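Local coordinates for heme utilization carrier protein (Escherichia coli O157:H7, PDB 6U9J), which probably binds and carries heme in the cytosol as part of the heme-utilization pathway, with a likely link to anaerobic heme breakdown, at residues D12-L15 with E16-A19; T25-E28 with V29-L33; Q141-S144 with E145-S148. All coordinates share one frame; numbering follows the deposited sequence.

Contact 1: residues D12-L15 with E16-A19; sequences DGTL and EVVA
T14 and V17 meet in a local contact at the start of helix 15-22, where the loop coming from helix 3-7 turns into the first helical coil. T14 takes the N-cap position, and V17 N donates to T14 OG1 at 3.5 Å; the N-H...O angle of 159° is good, but the length makes the bond weak. The first torsion of T14, 65°, sets OG1 between its backbone N and carbonyl carbon and so turns it toward the opening turn, while CG2 is carried off beside the backbone N. The same hydroxyl oxygen also lies against a methyl, with T14 OG1 to V17 CG2 at 3.4 Å, the two side chains crossing at about a right angle. Next along the helix, A19 N bonds to L15 O at 3.1 Å, the first i to i+4 bond of the helix. E16 bends at its second torsion (86°), which swings its carboxylate back toward T14: E16 OE2 comes to 3.7 Å from T14 CB, while its other oxygen, OE1, forms a salt bridge with K131. V18 brings CG2 to 3.8 Å from T14 O, and its side chain also packs on L3, F6 and L7 of helix 3-7. The L15 side chain points away from 16-19 and packs on L26 and L33. The backbone N of E16 is buried here without a partner in the model, as can happen to the amides of a first turn. A threonine hydroxyl accepting from the amide three residues on is the classical helix N-cap, here in a long, weak form.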
loop_
_atom_site.group_PDB
_atom_site.type_symbol
_atom_site.label_atom_id
_atom_site.label_comp_id
_atom_site.label_asym_id
_atom_site.label_seq_id
_atom_site.Cartn_x
_atom_site.Cartn_y
_atom_site.Cartn_z
ATOM N N ASP A 12 2.260 -8.362 -24.256
ATOM C CA ASP A 12 1.621 -9.552 -23.705
ATOM C C ASP A 12 1.533 -9.551 -22.182
ATOM O O ASP A 12 1.030 -10.529 -21.614
ATOM C CB ASP A 12 2.369 -10.809 -24.163
ATOM C CG ASP A 12 2.723 -10.775 -25.637
ATOM O OD1 ASP A 12 1.850 -10.410 -26.453
ATOM O OD2 ASP A 12 3.877 -11.114 -25.981
ATOM N N GLY A 13 1.997 -8.501 -21.511
ATOM C CA GLY A 13 2.017 -8.462 -20.053
ATOM C C GLY A 13 1.911 -7.058 -19.523
ATOM O O GLY A 13 1.228 -6.209 -20.118
ATOM N N THR A 14 2.583 -6.795 -18.406
ATOM C CA THR A 14 2.492 -5.498 -17.751
ATOM C C THR A 14 3.332 -4.452 -18.481
ATOM O O THR A 14 4.231 -4.766 -19.263
ATOM C CB THR A 14 2.948 -5.597 -16.298
ATOM O OG1 THR A 14 4.343 -5.926 -16.264
ATOM C CG2 THR A 14 2.144 -6.658 -15.547
ATOM N N LEU A 15 3.029 -3.180 -18.205
ATOM C CA LEU A 15 3.765 -2.084 -18.825
ATOM C C LEU A 15 5.121 -1.837 -18.172
ATOM O O LEU A 15 6.009 -1.265 -18.814
ATOM C CB LEU A 15 2.932 -0.798 -18.782
ATOM C CG LEU A 15 1.609 -0.806 -19.550
ATOM C CD1 LEU A 15 0.926 0.541 -19.420
ATOM C CD2 LEU A 15 1.842 -1.163 -21.013
ATOM N N GLU A 16 5.303 -2.248 -16.918
ATOM C CA GLU A 16 6.616 -2.121 -16.292
ATOM C C GLU A 16 7.631 -3.038 -16.958
ATOM O O GLU A 16 8.800 -2.666 -17.120
ATOM C CB GLU A 16 6.520 -2.425 -14.797
ATOM C CG GLU A 16 5.816 -1.344 -13.988
ATOM C CD GLU A 16 4.303 -1.520 -13.966
ATOM O OE1 GLU A 16 3.632 -0.797 -13.199
ATOM O OE2 GLU A 16 3.780 -2.383 -14.708
ATOM N N VAL A 17 7.199 -4.238 -17.358
ATOM C CA VAL A 17 8.090 -5.141 -18.080
ATOM C C VAL A 17 8.549 -4.498 -19.384
ATOM O O VAL A 17 9.712 -4.631 -19.784
ATOM C CB VAL A 17 7.394 -6.496 -18.312
ATOM C CG1 VAL A 17 8.109 -7.299 -19.386
ATOM C CG2 VAL A 17 7.324 -7.289 -17.007
ATOM N N VAL A 18 7.658 -3.757 -20.049
ATOM C CA VAL A 18 8.048 -3.034 -21.260
ATOM C C VAL A 18 9.100 -1.983 -20.937
ATOM O O VAL A 18 10.089 -1.824 -21.660
ATOM C CB VAL A 18 6.822 -2.399 -21.938
ATOM C CG1 VAL A 18 7.268 -1.529 -23.100
ATOM C CG2 VAL A 18 5.851 -3.469 -22.402
ATOM N N ALA A 19 8.883 -1.216 -19.865
ATOM C CA ALA A 19 9.895 -0.248 -19.457
ATOM C C ALA A 19 11.177 -0.951 -19.030
ATOM O O ALA A 19 12.277 -0.505 -19.375
ATOM C CB ALA A 19 9.364 0.642 -18.331
#

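Contact 2: residues T25-E28 with V29-L33; sequences TLLE and VVRNL
N32 and E28 make the side-chain bond of this contact, near the far end of helix 26-31: N32 ND2 donates to E28 O at 2.7 Å, with an N-H...O angle of 148°. The donor stands 30° out of the carbonyl plane of E28, and E28 O is also tilted out of the amide plane of N32, so the approach is oblique at both ends. A first torsion of -73° places CG of N32 beside its own backbone N and carries the amide back along the helix to that carbonyl. N32 N also donates to E28 O, but weakly, so one oxygen receives both a backbone and a side-chain N-H.

The remaining polar links are of the main chain and the cap. V29 N, V30 N and R31 N donate to T25 O, L26 O and L27 O in regular i to i+4 steps, the first of them at 3.2 Å. At the start, E28 N donates to T25 OG1 at 3.1 Å, making T25 the N-cap of a short helix that packs against strands 103-111 and 114-122 of the antiparallel sheet.

Among charged groups, E28 OE2 and R31 NE, 4.6 Å apart, are too far for a salt bridge, though their opposite charges may attract weakly. The guanidinium of R31 instead lies beside a leucine: L27 CD1 sits over one of its faces, and L27 CD2 comes to 3.9 Å from R31 NH1. R31 is extended from CG to NE, which lets it run past L27 at an oblique angle. Apolar contact follows the buried side, where L26 CD1 reaches V30 CG2 at 4.3 Å; both residues also pack on F122, and V29 turns to A19 and L7.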
loop_
_atom_site.group_PDB
_atom_site.type_symbol
_atom_site.label_atom_id
_atom_site.label_comp_id
_atom_site.label_asym_id
_atom_site.label_seq_id
_atom_site.Cartn_x
_atom_site.Cartn_y
_atom_site.Cartn_z
ATOM N N THR A 25 11.516 4.664 -18.494
ATOM C CA THR A 25 10.557 4.855 -17.414
ATOM C C THR A 25 9.160 4.406 -17.825
ATOM O O THR A 25 8.803 4.413 -19.005
ATOM C CB THR A 25 10.504 6.322 -16.978
ATOM O OG1 THR A 25 9.856 7.108 -17.991
ATOM C CG2 THR A 25 11.915 6.854 -16.758
ATOM N N LEU A 26 8.364 4.031 -16.819
ATOM C CA LEU A 26 6.968 3.690 -17.075
ATOM C C LEU A 26 6.218 4.852 -17.715
ATOM O O LEU A 26 5.358 4.642 -18.579
ATOM C CB LEU A 26 6.283 3.255 -15.783
ATOM C CG LEU A 26 4.805 2.887 -15.861
ATOM C CD1 LEU A 26 4.610 1.644 -16.734
ATOM C CD2 LEU A 26 4.255 2.648 -14.460
ATOM N N LEU A 27 6.517 6.088 -17.304
ATOM C CA LEU A 27 5.843 7.227 -17.925
ATOM C C LEU A 27 6.118 7.294 -19.424
ATOM O O LEU A 27 5.202 7.530 -20.219
ATOM C CB LEU A 27 6.258 8.537 -17.250
ATOM C CG LEU A 27 5.624 9.796 -17.854
ATOM C CD1 LEU A 27 4.095 9.710 -17.844
ATOM C CD2 LEU A 27 6.094 11.029 -17.104
ATOM N N GLU A 28 7.373 7.103 -19.832
ATOM C CA GLU A 28 7.669 7.162 -21.260
ATOM C C GLU A 28 6.948 6.057 -22.025
ATOM O O GLU A 28 6.478 6.285 -23.142
ATOM C CB GLU A 28 9.177 7.092 -21.501
ATOM C CG GLU A 28 9.569 7.549 -22.901
ATOM C CD GLU A 28 9.296 9.029 -23.127
ATOM O OE1 GLU A 28 8.917 9.402 -24.260
ATOM O OE2 GLU A 28 9.450 9.818 -22.168
ATOM N N VAL A 29 6.826 4.867 -21.434
ATOM C CA VAL A 29 6.034 3.808 -22.063
ATOM C C VAL A 29 4.578 4.240 -22.191
ATOM O O VAL A 29 3.956 4.099 -23.248
ATOM C CB VAL A 29 6.155 2.501 -21.264
ATOM C CG1 VAL A 29 5.165 1.447 -21.791
ATOM C CG2 VAL A 29 7.583 1.989 -21.306
ATOM N N VAL A 30 4.015 4.780 -21.109
ATOM C CA VAL A 30 2.603 5.145 -21.129
ATOM C C VAL A 30 2.333 6.213 -22.183
ATOM O O VAL A 30 1.290 6.196 -22.846
ATOM C CB VAL A 30 2.158 5.588 -19.723
ATOM C CG1 VAL A 30 0.849 6.345 -19.796
ATOM C CG2 VAL A 30 2.013 4.356 -18.828
ATOM N N ARG A 31 3.256 7.168 -22.341
ATOM C CA ARG A 31 3.080 8.218 -23.341
ATOM C C ARG A 31 2.968 7.649 -24.744
ATOM O O ARG A 31 2.278 8.223 -25.592
ATOM C CB ARG A 31 4.253 9.192 -23.294
ATOM C CG ARG A 31 4.283 10.090 -22.088
ATOM C CD ARG A 31 5.361 11.139 -22.282
ATOM N NE ARG A 31 5.546 11.968 -21.101
ATOM C CZ ARG A 31 4.805 13.032 -20.811
ATOM N NH1 ARG A 31 5.060 13.727 -19.713
ATOM N NH2 ARG A 31 3.815 13.400 -21.616
ATOM N N ASN A 32 3.637 6.532 -25.004
ATOM C CA ASN A 32 3.701 5.945 -26.333
ATOM C C ASN A 32 2.635 4.887 -26.570
ATOM O O ASN A 32 2.620 4.266 -27.638
ATOM C CB ASN A 32 5.094 5.368 -26.567
ATOM C CG ASN A 32 6.127 6.447 -26.783
ATOM O OD1 ASN A 32 6.206 7.033 -27.863
ATOM N ND2 ASN A 32 6.917 6.728 -25.756
ATOM N N LEU A 33 1.735 4.684 -25.613
ATOM C CA LEU A 33 0.614 3.781 -25.809
ATOM C C LEU A 33 -0.346 4.337 -26.861
ATOM O O LEU A 33 -0.426 5.550 -27.067
ATOM C CB LEU A 33 -0.138 3.578 -24.493
ATOM C CG LEU A 33 0.528 2.685 -23.447
ATOM C CD1 LEU A 33 -0.246 2.736 -22.138
ATOM C CD2 LEU A 33 0.634 1.255 -23.962
#

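Contact 3: residues Q141-S144 with E145-S148; sequences QLLS and EQVS
The carboxamide of Q146 is the flat group here, and in the conformer described L143 CD1 stands over one of its faces, 4.4 Å from Q146 CD, while L143 CB lies 4.1 Å from Q146 CG. Its polar atoms are bonded outside the two segments: NE2 donates to N56 O, and OE1 accepts from G135 N. V147 carries the apolar part, crossing L142 at about a right angle. With CG2 placed beside its own backbone N, V147 turns that methyl to 3.8 Å from L142 CB and 3.5 Å from L143 O. The same carbonyl receives V147 N at 3.0 Å, in the carbonyl plane and with an N-H...O angle of 161°; S148 N to S144 O, 2.9 Å, repeats the step one residue on. L143 holds the N-cap position of helix 144-157, where a leucine side chain has no atom to accept a hydrogen bond. The chemistry therefore implies a start built from main-chain bonds and a lateral leucine-valine packing, with the glutamine amide tying the first turn to the start of strand 56-62 at N56 and to the loop at G135.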
loop_
_atom_site.group_PDB
_atom_site.type_symbol
_atom_site.label_atom_id
_atom_site.label_comp_id
_atom_site.label_asym_id
_atom_site.label_seq_id
_atom_site.Cartn_x
_atom_site.Cartn_y
_atom_site.Cartn_z
ATOM N N GLN A 141 -16.227 -8.473 -16.137
ATOM C CA GLN A 141 -16.316 -7.432 -17.142
ATOM C C GLN A 141 -16.341 -6.073 -16.452
ATOM O O GLN A 141 -16.860 -5.922 -15.343
ATOM C CB GLN A 141 -17.579 -7.593 -17.984
ATOM C CG GLN A 141 -17.702 -8.933 -18.709
ATOM C CD GLN A 141 -16.739 -9.074 -19.864
ATOM O OE1 GLN A 141 -16.211 -8.093 -20.378
ATOM N NE2 GLN A 141 -16.526 -10.310 -20.302
ATOM N N LEU A 142 -15.792 -5.080 -17.132
ATOM C CA LEU A 142 -15.839 -3.723 -16.591
ATOM C C LEU A 142 -17.284 -3.261 -16.436
ATOM O O LEU A 142 -18.189 -3.715 -17.146
ATOM C CB LEU A 142 -15.075 -2.766 -17.494
ATOM C CG LEU A 142 -13.577 -3.029 -17.608
ATOM C CD1 LEU A 142 -12.945 -2.100 -18.622
ATOM C CD2 LEU A 142 -12.893 -2.874 -16.236
ATOM N N LEU A 143 -17.498 -2.350 -15.481
ATOM C CA LEU A 143 -18.804 -1.720 -15.307
ATOM C C LEU A 143 -18.910 -0.581 -16.316
ATOM O O LEU A 143 -18.162 0.399 -16.231
ATOM C CB LEU A 143 -18.960 -1.218 -13.874
ATOM C CG LEU A 143 -18.891 -2.339 -12.837
ATOM C CD1 LEU A 143 -18.868 -1.744 -11.433
ATOM C CD2 LEU A 143 -20.059 -3.291 -13.009
ATOM N N SER A 144 -19.830 -0.703 -17.281
ATOM C CA SER A 144 -19.869 0.253 -18.388
ATOM C C SER A 144 -20.207 1.658 -17.927
ATOM O O SER A 144 -19.758 2.633 -18.538
ATOM C CB SER A 144 -20.867 -0.212 -19.444
ATOM O OG SER A 144 -20.358 -1.360 -20.080
ATOM N N GLU A 145 -20.992 1.783 -16.852
ATOM C CA GLU A 145 -21.284 3.103 -16.299
ATOM C C GLU A 145 -20.005 3.805 -15.840
ATOM O O GLU A 145 -19.839 5.015 -16.053
ATOM C CB GLU A 145 -22.284 2.959 -15.149
ATOM C CG GLU A 145 -22.593 4.233 -14.388
ATOM C CD GLU A 145 -23.438 3.965 -13.149
ATOM O OE1 GLU A 145 -24.670 4.152 -13.219
ATOM O OE2 GLU A 145 -22.870 3.561 -12.110
ATOM N N GLN A 146 -19.082 3.050 -15.229
ATOM C CA GLN A 146 -17.787 3.609 -14.839
ATOM C C GLN A 146 -16.931 3.924 -16.058
ATOM O O GLN A 146 -16.246 4.954 -16.088
ATOM C CB GLN A 146 -17.038 2.639 -13.934
ATOM C CG GLN A 146 -17.630 2.461 -12.559
ATOM C CD GLN A 146 -16.597 1.970 -11.568
ATOM O OE1 GLN A 146 -15.489 1.577 -11.946
ATOM N NE2 GLN A 146 -16.946 2.010 -10.287
ATOM N N VAL A 147 -16.939 3.038 -17.058
ATOM C CA VAL A 147 -16.180 3.305 -18.276
ATOM C C VAL A 147 -16.661 4.596 -18.933
ATOM O O VAL A 147 -15.856 5.404 -19.403
ATOM C CB VAL A 147 -16.281 2.101 -19.231
ATOM C CG1 VAL A 147 -15.661 2.440 -20.582
ATOM C CG2 VAL A 147 -15.607 0.881 -18.596
ATOM N N SER A 148 -17.976 4.818 -18.958
ATOM C CA SER A 148 -18.488 6.063 -19.519
ATOM C C SER A 148 -17.985 7.276 -18.736
ATOM O O SER A 148 -17.540 8.267 -19.326
ATOM C CB SER A 148 -20.013 6.036 -19.536
ATOM O OG SER A 148 -20.522 7.201 -20.166
#

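How the contacts relate
From the N terminus the three contacts come in series, none nesting in or crossing another; all are local and close no long loop. Contact 1 opens helix 15-22 after the loop from helix 3-7. Contact 2 spans helix 26-31 from its cap to beyond its end, and the two touch: L15 CB lies 3.6 Å from L26 CD1, and A19 CA 3.7 Å from V29 CG2, so these neighbouring helices are packed together beside the large antiparallel sheet. Contact 3 comes much later, linking the loop after strand 128-133 to helix 144-157. Its centre lies about 24 Å from those of both others, with nearest atoms about 14 Å apart.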